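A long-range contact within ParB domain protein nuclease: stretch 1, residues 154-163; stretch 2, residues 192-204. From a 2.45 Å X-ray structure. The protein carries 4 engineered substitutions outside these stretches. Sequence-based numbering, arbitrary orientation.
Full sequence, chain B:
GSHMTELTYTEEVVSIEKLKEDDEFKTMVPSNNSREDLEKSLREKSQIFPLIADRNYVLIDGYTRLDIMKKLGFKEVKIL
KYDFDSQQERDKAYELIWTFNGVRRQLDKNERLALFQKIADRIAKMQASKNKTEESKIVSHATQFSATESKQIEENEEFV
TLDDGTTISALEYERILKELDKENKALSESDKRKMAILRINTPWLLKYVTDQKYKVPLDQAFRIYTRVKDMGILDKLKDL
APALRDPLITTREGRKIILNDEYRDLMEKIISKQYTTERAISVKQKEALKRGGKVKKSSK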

ATOM      1  N   GLU B 154     -13.071  -5.482  20.956  1.00 88.89           N
ATOM      2  CA  GLU B 154     -11.740  -5.009  21.318  1.00 87.11           C
ATOM      3  C   GLU B 154     -11.059  -4.377  20.109  1.00 84.86           C
ATOM      4  O   GLU B 154     -10.425  -3.327  20.212  1.00 84.07           O
ATOM      5  CB  GLU B 154     -10.887  -6.167  21.840  1.00 89.71           C
ATOM      6  CG  GLU B 154      -9.446  -5.789  22.149  1.00 93.88           C
ATOM      7  CD  GLU B 154      -8.469  -6.904  21.828  1.00 96.78           C
ATOM      8  OE1 GLU B 154      -8.868  -7.866  21.138  1.00 94.26           O
ATOM      9  OE2 GLU B 154      -7.299  -6.816  22.260  1.00 99.59           O
ATOM     10  N   GLU B 155     -11.202  -5.030  18.962  1.00 83.17           N
ATOM     11  CA  GLU B 155     -10.597  -4.563  17.723  1.00 78.29           C
ATOM     12  C   GLU B 155     -11.254  -3.267  17.243  1.00 77.22           C
ATOM     13  O   GLU B 155     -10.684  -2.527  16.441  1.00 76.17           O
ATOM     14  CB  GLU B 155     -10.699  -5.655  16.659  1.00 76.22           C
ATOM     15  CG  GLU B 155      -9.942  -5.366  15.389  1.00 81.49           C
ATOM     16  CD  GLU B 155      -9.865  -6.579  14.489  1.00 86.57           C
ATOM     17  OE1 GLU B 155      -9.497  -7.662  14.993  1.00 89.05           O
ATOM     18  OE2 GLU B 155     -10.185  -6.452  13.288  1.00 85.85           O
ATOM     19  N   ASN B 156     -12.456  -2.999  17.743  1.00 73.78           N
ATOM     20  CA  ASN B 156     -13.161  -1.763  17.430  1.00 67.92           C
ATOM     21  C   ASN B 156     -12.925  -0.711  18.511  1.00 65.05           C
ATOM     22  O   ASN B 156     -13.518   0.368  18.480  1.00 55.20           O
ATOM     23  CB  ASN B 156     -14.661  -2.028  17.265  1.00 70.77           C
ATOM     24  CG  ASN B 156     -15.295  -1.167  16.185  1.00 72.73           C
ATOM     25  OD1 ASN B 156     -14.749  -0.137  15.795  1.00 77.92           O
ATOM     26  ND2 ASN B 156     -16.455  -1.588  15.696  1.00 69.68           N
ATOM     27  N   GLU B 157     -12.056  -1.040  19.466  1.00 69.94           N
ATOM     28  CA  GLU B 157     -11.717  -0.134  20.561  1.00 67.99           C
ATOM     29  C   GLU B 157     -10.514   0.730  20.205  1.00 63.26           C
ATOM     30  O   GLU B 157     -10.443   1.899  20.584  1.00 55.80           O
ATOM     31  CB  GLU B 157     -11.402  -0.915  21.843  1.00 70.11           C
ATOM     32  CG  GLU B 157     -12.509  -1.832  22.335  1.00 73.99           C
ATOM     33  CD  GLU B 157     -13.733  -1.083  22.824  1.00 77.58           C
ATOM     34  OE1 GLU B 157     -14.638  -1.732  23.390  1.00 70.69           O
ATOM     35  OE2 GLU B 157     -13.793   0.151  22.643  1.00 85.39           O
ATOM     36  N   GLU B 158      -9.557   0.141  19.495  1.00 63.99           N
ATOM     37  CA  GLU B 158      -8.341   0.854  19.127  1.00 63.66           C
ATOM     38  C   GLU B 158      -8.551   1.664  17.857  1.00 61.09           C
ATOM     39  O   GLU B 158      -9.246   1.233  16.940  1.00 64.01           O
ATOM     40  CB  GLU B 158      -7.169  -0.110  18.952  1.00 66.43           C
ATOM     41  CG  GLU B 158      -6.859  -0.939  20.181  1.00 75.73           C
ATOM     42  CD  GLU B 158      -7.649  -2.230  20.225  1.00 86.06           C
ATOM     43  OE1 GLU B 158      -7.909  -2.736  21.337  1.00 92.46           O
ATOM     44  OE2 GLU B 158      -8.005  -2.741  19.141  1.00 86.53           O
ATOM     45  N   PHE B 159      -7.938   2.840  17.814  1.00 52.90           N
ATOM     46  CA  PHE B 159      -8.117   3.752  16.698  1.00 44.57           C
ATOM     47  C   PHE B 159      -6.792   4.391  16.309  1.00 38.41           C
ATOM     48  O   PHE B 159      -5.856   4.437  17.102  1.00 38.40           O
ATOM     49  CB  PHE B 159      -9.132   4.843  17.063  1.00 43.18           C
ATOM     50  CG  PHE B 159     -10.528   4.329  17.276  1.00 42.30           C
ATOM     51  CD1 PHE B 159     -10.896   3.755  18.481  1.00 42.85           C
ATOM     52  CD2 PHE B 159     -11.474   4.425  16.270  1.00 45.26           C
ATOM     53  CE1 PHE B 159     -12.183   3.281  18.681  1.00 43.98           C
ATOM     54  CE2 PHE B 159     -12.763   3.953  16.463  1.00 49.70           C
ATOM     55  CZ  PHE B 159     -13.117   3.380  17.672  1.00 46.61           C
ATOM     56  N   VAL B 160      -6.720   4.877  15.078  1.00 37.52           N
ATOM     57  CA  VAL B 160      -5.572   5.648  14.628  1.00 37.33           C
ATOM     58  C   VAL B 160      -6.069   6.924  13.959  1.00 37.83           C
ATOM     59  O   VAL B 160      -7.192   6.973  13.448  1.00 34.32           O
ATOM     60  CB  VAL B 160      -4.685   4.843  13.659  1.00 39.60           C
ATOM     61  CG1 VAL B 160      -5.418   4.586  12.352  1.00 32.61           C
ATOM     62  CG2 VAL B 160      -3.362   5.570  13.410  1.00 41.45           C
ATOM     63  N   THR B 161      -5.242   7.960  13.987  1.00 44.74           N
ATOM     64  CA  THR B 161      -5.619   9.248  13.419  1.00 47.01           C
ATOM     65  C   THR B 161      -4.697   9.633  12.276  1.00 48.56           C
ATOM     66  O   THR B 161      -3.522   9.932  12.484  1.00 50.53           O
ATOM     67  CB  THR B 161      -5.601  10.362  14.482  1.00 36.63           C
ATOM     68  OG1 THR B 161      -6.526  10.038  15.526  1.00 38.61           O
ATOM     69  CG2 THR B 161      -5.987  11.704  13.862  1.00 25.87           C
ATOM     70  N   LEU B 162      -5.239   9.625  11.064  1.00 53.95           N
ATOM     71  CA  LEU B 162      -4.457   9.938   9.876  1.00 51.66           C
ATOM     72  C   LEU B 162      -4.129  11.425   9.833  1.00 48.22           C
ATOM     73  O   LEU B 162      -4.605  12.198  10.662  1.00 46.68           O
ATOM     74  CB  LEU B 162      -5.211   9.515   8.615  1.00 50.84           C
ATOM     75  CG  LEU B 162      -5.824   8.111   8.663  1.00 47.33           C
ATOM     76  CD1 LEU B 162      -6.613   7.819   7.394  1.00 46.72           C
ATOM     77  CD2 LEU B 162      -4.752   7.050   8.896  1.00 43.26           C
ATOM     78  N   ASP B 163      -3.321  11.819   8.857  1.00 52.89           N
ATOM     79  CA  ASP B 163      -2.844  13.193   8.766  1.00 59.74           C
ATOM     80  C   ASP B 163      -3.894  14.138   8.182  1.00 61.72           C
ATOM     81  O   ASP B 163      -3.563  15.064   7.442  1.00 70.74           O
ATOM     82  CB  ASP B 163      -1.575  13.249   7.917  1.00 64.28           C
ATOM     83  CG  ASP B 163      -1.840  12.925   6.456  1.00 69.85           C
ATOM     84  OD1 ASP B 163      -2.807  12.183   6.175  1.00 63.62           O
ATOM     85  OD2 ASP B 163      -1.087  13.417   5.589  1.00 78.47           O
ATOM     86  N   LYS B 192      -4.354  -9.788   6.382  1.00 44.43           N
ATOM     87  CA  LYS B 192      -5.133  -8.554   6.409  1.00 48.28           C
ATOM     88  C   LYS B 192      -5.428  -8.141   7.842  1.00 48.69           C
ATOM     89  O   LYS B 192      -5.536  -6.954   8.150  1.00 48.59           O
ATOM     90  CB  LYS B 192      -6.452  -8.710   5.652  1.00 46.73           C
ATOM     91  CG  LYS B 192      -6.309  -8.880   4.153  1.00 45.40           C
ATOM     92  CD  LYS B 192      -7.671  -8.965   3.494  1.00 45.13           C
ATOM     93  CE  LYS B 192      -7.553  -9.335   2.035  1.00 44.59           C
ATOM     94  NZ  LYS B 192      -7.051 -10.726   1.875  1.00 49.49           N
ATOM     95  N   ARG B 193      -5.563  -9.128   8.718  1.00 46.75           N
ATOM     96  CA  ARG B 193      -5.906  -8.854  10.103  1.00 55.45           C
ATOM     97  C   ARG B 193      -4.663  -8.423  10.865  1.00 56.65           C
ATOM     98  O   ARG B 193      -4.712  -7.504  11.683  1.00 57.23           O
ATOM     99  CB  ARG B 193      -6.544 -10.081  10.750  1.00 65.16           C
ATOM    100  CG  ARG B 193      -7.101  -9.811  12.129  1.00 76.66           C
ATOM    101  CD  ARG B 193      -7.829 -11.019  12.679  1.00 84.02           C
ATOM    102  NE  ARG B 193      -8.158 -10.834  14.087  1.00 87.13           N
ATOM    103  CZ  ARG B 193      -7.340 -11.146  15.086  1.00 87.84           C
ATOM    104  NH1 ARG B 193      -6.146 -11.663  14.827  1.00 86.40           N
ATOM    105  NH2 ARG B 193      -7.716 -10.942  16.340  1.00 88.26           N
ATOM    106  N   LYS B 194      -3.550  -9.097  10.583  1.00 51.89           N
ATOM    107  CA  LYS B 194      -2.259  -8.734  11.151  1.00 47.65           C
ATOM    108  C   LYS B 194      -1.900  -7.315  10.751  1.00 41.51           C
ATOM    109  O   LYS B 194      -1.490  -6.509  11.584  1.00 38.39           O
ATOM    110  CB  LYS B 194      -1.165  -9.686  10.662  1.00 46.58           C
ATOM    111  CG  LYS B 194      -1.149 -11.035  11.345  1.00 47.03           C
ATOM    112  CD  LYS B 194      -0.158 -11.962  10.665  1.00 52.17           C
ATOM    113  CE  LYS B 194      -0.105 -13.323  11.344  1.00 50.20           C
ATOM    114  NZ  LYS B 194       0.671 -14.309  10.540  1.00 43.20           N
HETATM  115  N   MSE B 195      -2.050  -7.017   9.465  1.00 42.36           N
HETATM  116  CA  MSE B 195      -1.701  -5.700   8.956  1.00 38.90           C
HETATM  117  C   MSE B 195      -2.596  -4.634   9.569  1.00 39.13           C
HETATM  118  O   MSE B 195      -2.123  -3.564   9.948  1.00 39.10           O
HETATM  119  CB  MSE B 195      -1.789  -5.660   7.431  1.00 43.46           C
HETATM  120  CG  MSE B 195      -1.011  -4.502   6.820  1.00 58.65           C
HETATM  121 SE   MSE B 195      -2.124  -3.097   6.052  1.00 99.02          SE
HETATM  122  CE  MSE B 195      -2.546  -3.960   4.363  1.00 38.12           C
ATOM    123  N   ALA B 196      -3.887  -4.940   9.677  1.00 30.02           N
ATOM    124  CA  ALA B 196      -4.855  -3.994  10.219  1.00 31.49           C
ATOM    125  C   ALA B 196      -4.555  -3.652  11.675  1.00 40.29           C
ATOM    126  O   ALA B 196      -4.592  -2.483  12.068  1.00 44.00           O
ATOM    127  CB  ALA B 196      -6.269  -4.535  10.075  1.00 31.58           C
ATOM    128  N   ILE B 197      -4.252  -4.674  12.471  1.00 41.47           N
ATOM    129  CA  ILE B 197      -3.913  -4.471  13.878  1.00 38.96           C
ATOM    130  C   ILE B 197      -2.635  -3.652  14.038  1.00 37.00           C
ATOM    131  O   ILE B 197      -2.558  -2.759  14.880  1.00 41.59           O
ATOM    132  CB  ILE B 197      -3.762  -5.807  14.619  1.00 36.44           C
ATOM    133  CG1 ILE B 197      -5.105  -6.537  14.651  1.00 36.26           C
ATOM    134  CG2 ILE B 197      -3.244  -5.576  16.033  1.00 31.50           C
ATOM    135  CD1 ILE B 197      -5.076  -7.843  15.401  1.00 43.65           C
ATOM    136  N   LEU B 198      -1.627  -3.954  13.228  1.00 32.12           N
ATOM    137  CA  LEU B 198      -0.383  -3.208  13.285  1.00 33.48           C
ATOM    138  C   LEU B 198      -0.609  -1.777  12.816  1.00 33.73           C
ATOM    139  O   LEU B 198      -0.086  -0.835  13.403  1.00 32.80           O
ATOM    140  CB  LEU B 198       0.700  -3.872  12.426  1.00 33.62           C
ATOM    141  CG  LEU B 198       1.120  -5.300  12.780  1.00 30.86           C
ATOM    142  CD1 LEU B 198       2.268  -5.746  11.892  1.00 28.08           C
ATOM    143  CD2 LEU B 198       1.499  -5.414  14.246  1.00 33.92           C
ATOM    144  N   ARG B 199      -1.398  -1.620  11.760  1.00 36.03           N
ATOM    145  CA  ARG B 199      -1.603  -0.309  11.163  1.00 39.01           C
ATOM    146  C   ARG B 199      -2.234   0.660  12.155  1.00 40.56           C
ATOM    147  O   ARG B 199      -1.923   1.855  12.154  1.00 40.99           O
ATOM    148  CB  ARG B 199      -2.466  -0.422   9.907  1.00 36.99           C
ATOM    149  CG  ARG B 199      -2.260   0.709   8.918  1.00 37.51           C
ATOM    150  CD  ARG B 199      -3.157   1.881   9.231  1.00 37.78           C
ATOM    151  NE  ARG B 199      -2.758   3.073   8.492  1.00 40.11           N
ATOM    152  CZ  ARG B 199      -2.061   4.074   9.016  1.00 36.28           C
ATOM    153  NH1 ARG B 199      -1.691   4.028  10.290  1.00 33.39           N
ATOM    154  NH2 ARG B 199      -1.740   5.123   8.269  1.00 31.70           N
ATOM    155  N   ILE B 200      -3.108   0.135  13.007  1.00 34.83           N
ATOM    156  CA  ILE B 200      -3.851   0.961  13.954  1.00 36.25           C
ATOM    157  C   ILE B 200      -3.169   1.062  15.317  1.00 38.39           C
ATOM    158  O   ILE B 200      -3.074   2.148  15.896  1.00 33.01           O
ATOM    159  CB  ILE B 200      -5.296   0.448  14.128  1.00 33.00           C
ATOM    160  CG1 ILE B 200      -6.208   1.094  13.082  1.00 34.36           C
ATOM    161  CG2 ILE B 200      -5.807   0.733  15.533  1.00 29.76           C
ATOM    162  CD1 ILE B 200      -5.767   0.850  11.646  1.00 34.75           C
ATOM    163  N   ASN B 201      -2.687  -0.068  15.822  1.00 36.95           N
ATOM    164  CA  ASN B 201      -2.074  -0.094  17.144  1.00 47.01           C
ATOM    165  C   ASN B 201      -0.618   0.360  17.143  1.00 47.83           C
ATOM    166  O   ASN B 201      -0.170   1.030  18.075  1.00 48.54           O
ATOM    167  CB  ASN B 201      -2.198  -1.485  17.772  1.00 52.94           C
ATOM    168  CG  ASN B 201      -3.628  -1.834  18.136  1.00 55.61           C
ATOM    169  OD1 ASN B 201      -4.083  -1.552  19.241  1.00 64.00           O
ATOM    170  ND2 ASN B 201      -4.347  -2.447  17.203  1.00 57.25           N
ATOM    171  N   THR B 202       0.109   0.016  16.086  1.00 47.12           N
ATOM    172  CA  THR B 202       1.550   0.245  16.055  1.00 47.01           C
ATOM    173  C   THR B 202       2.066   0.661  14.668  1.00 43.24           C
ATOM    174  O   THR B 202       2.806  -0.079  14.019  1.00 37.90           O
ATOM    175  CB  THR B 202       2.297  -1.009  16.554  1.00 52.15           C
ATOM    176  OG1 THR B 202       3.702  -0.745  16.622  1.00 66.62           O
ATOM    177  CG2 THR B 202       2.034  -2.195  15.631  1.00 41.77           C
ATOM    178  N   PRO B 203       1.678   1.863  14.216  1.00 42.02           N
ATOM    179  CA  PRO B 203       2.049   2.406  12.902  1.00 42.48           C
ATOM    180  C   PRO B 203       3.563   2.442  12.681  1.00 46.65           C
ATOM    181  O   PRO B 203       4.037   2.115  11.589  1.00 46.14           O
ATOM    182  CB  PRO B 203       1.503   3.837  12.951  1.00 40.76           C
ATOM    183  CG  PRO B 203       0.420   3.800  13.962  1.00 37.70           C
ATOM    184  CD  PRO B 203       0.847   2.802  14.987  1.00 37.21           C
ATOM    185  N   TRP B 204       4.302   2.848  13.710  1.00 38.98           N
ATOM    186  CA  TRP B 204       5.756   2.933  13.651  1.00 38.43           C
ATOM    187  C   TRP B 204       6.368   1.572  13.360  1.00 39.55           C
ATOM    188  O   TRP B 204       7.472   1.475  12.819  1.00 41.51           O
ATOM    189  CB  TRP B 204       6.304   3.445  14.981  1.00 37.31           C
ATOM    190  CG  TRP B 204       5.902   2.571  16.134  1.00 39.43           C
ATOM    191  CD1 TRP B 204       4.748   2.648  16.857  1.00 37.51           C
ATOM    192  CD2 TRP B 204       6.642   1.474  16.681  1.00 35.68           C
ATOM    193  NE1 TRP B 204       4.728   1.674  17.823  1.00 38.26           N
ATOM    194  CE2 TRP B 204       5.882   0.936  17.734  1.00 38.70           C
ATOM    195  CE3 TRP B 204       7.882   0.900  16.383  1.00 34.87           C
ATOM    196  CZ2 TRP B 204       6.311  -0.145  18.493  1.00 39.02           C
ATOM    197  CZ3 TRP B 204       8.306  -0.176  17.134  1.00 41.92           C
ATOM    198  CH2 TRP B 204       7.525  -0.688  18.177  1.00 40.17           C
TER

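The short strand 159-161 lies across the helix that ends at Asn201, their axes approaching to 7.3 Å with an angle of 57° between their N-to-C directions. The backbones come nearest at Val160 and Ile200, whose CA atoms are 5.0 Å apart; the spacing widens to 6.6 Å between the CA atoms of Glu158 and Asn201. No hydrogen bond spans the two stretches, so the 424 Å² buried between them rests on van der Waals packing, part of it against the backbone of the strand's approach, and one salt bridge.

The apolar centre is formed by Val160 and Ile200, the residues most covered by the opposing stretch. Val160 points toward the helix, as expected from strand alternation that turns Phe159 and Thr161 away, and its CG1 lies 3.7 Å from Ile200 CG1. Val160 CG2 lies 4.2 Å from Pro203 CG, extending the patch to the start of the next helix. The other branch of Ile200 packs against the chain entering the strand: its CG2 is 3.7 Å from Glu158 C and 3.8 Å from Phe159 N.

Arg199 adds a mixed contact. Leu162 CD2 sits over one face of its guanidinium, 3.6 Å from Arg199 NH2, an arrangement that leaves the in-plane N-H groups free for polar partners; NE and NH2 are hydrogen-bonded elsewhere in the structure.

Charge pairing occurs at the other end, where Glu155 reaches Arg193 with an extended side chain. The salt bridge, 3.6 Å from Glu155 OE1 to Arg193 NE, is long and depends on electrostatic attraction rather than a hydrogen bond.

Near the helix end, Asn201 ND2 donates to Ile197 O (2.9 Å), securing the side chain to its own helix. Asn201 OD1 lies 3.0 Å from Glu158 CG, a close polar-to-carbon contact.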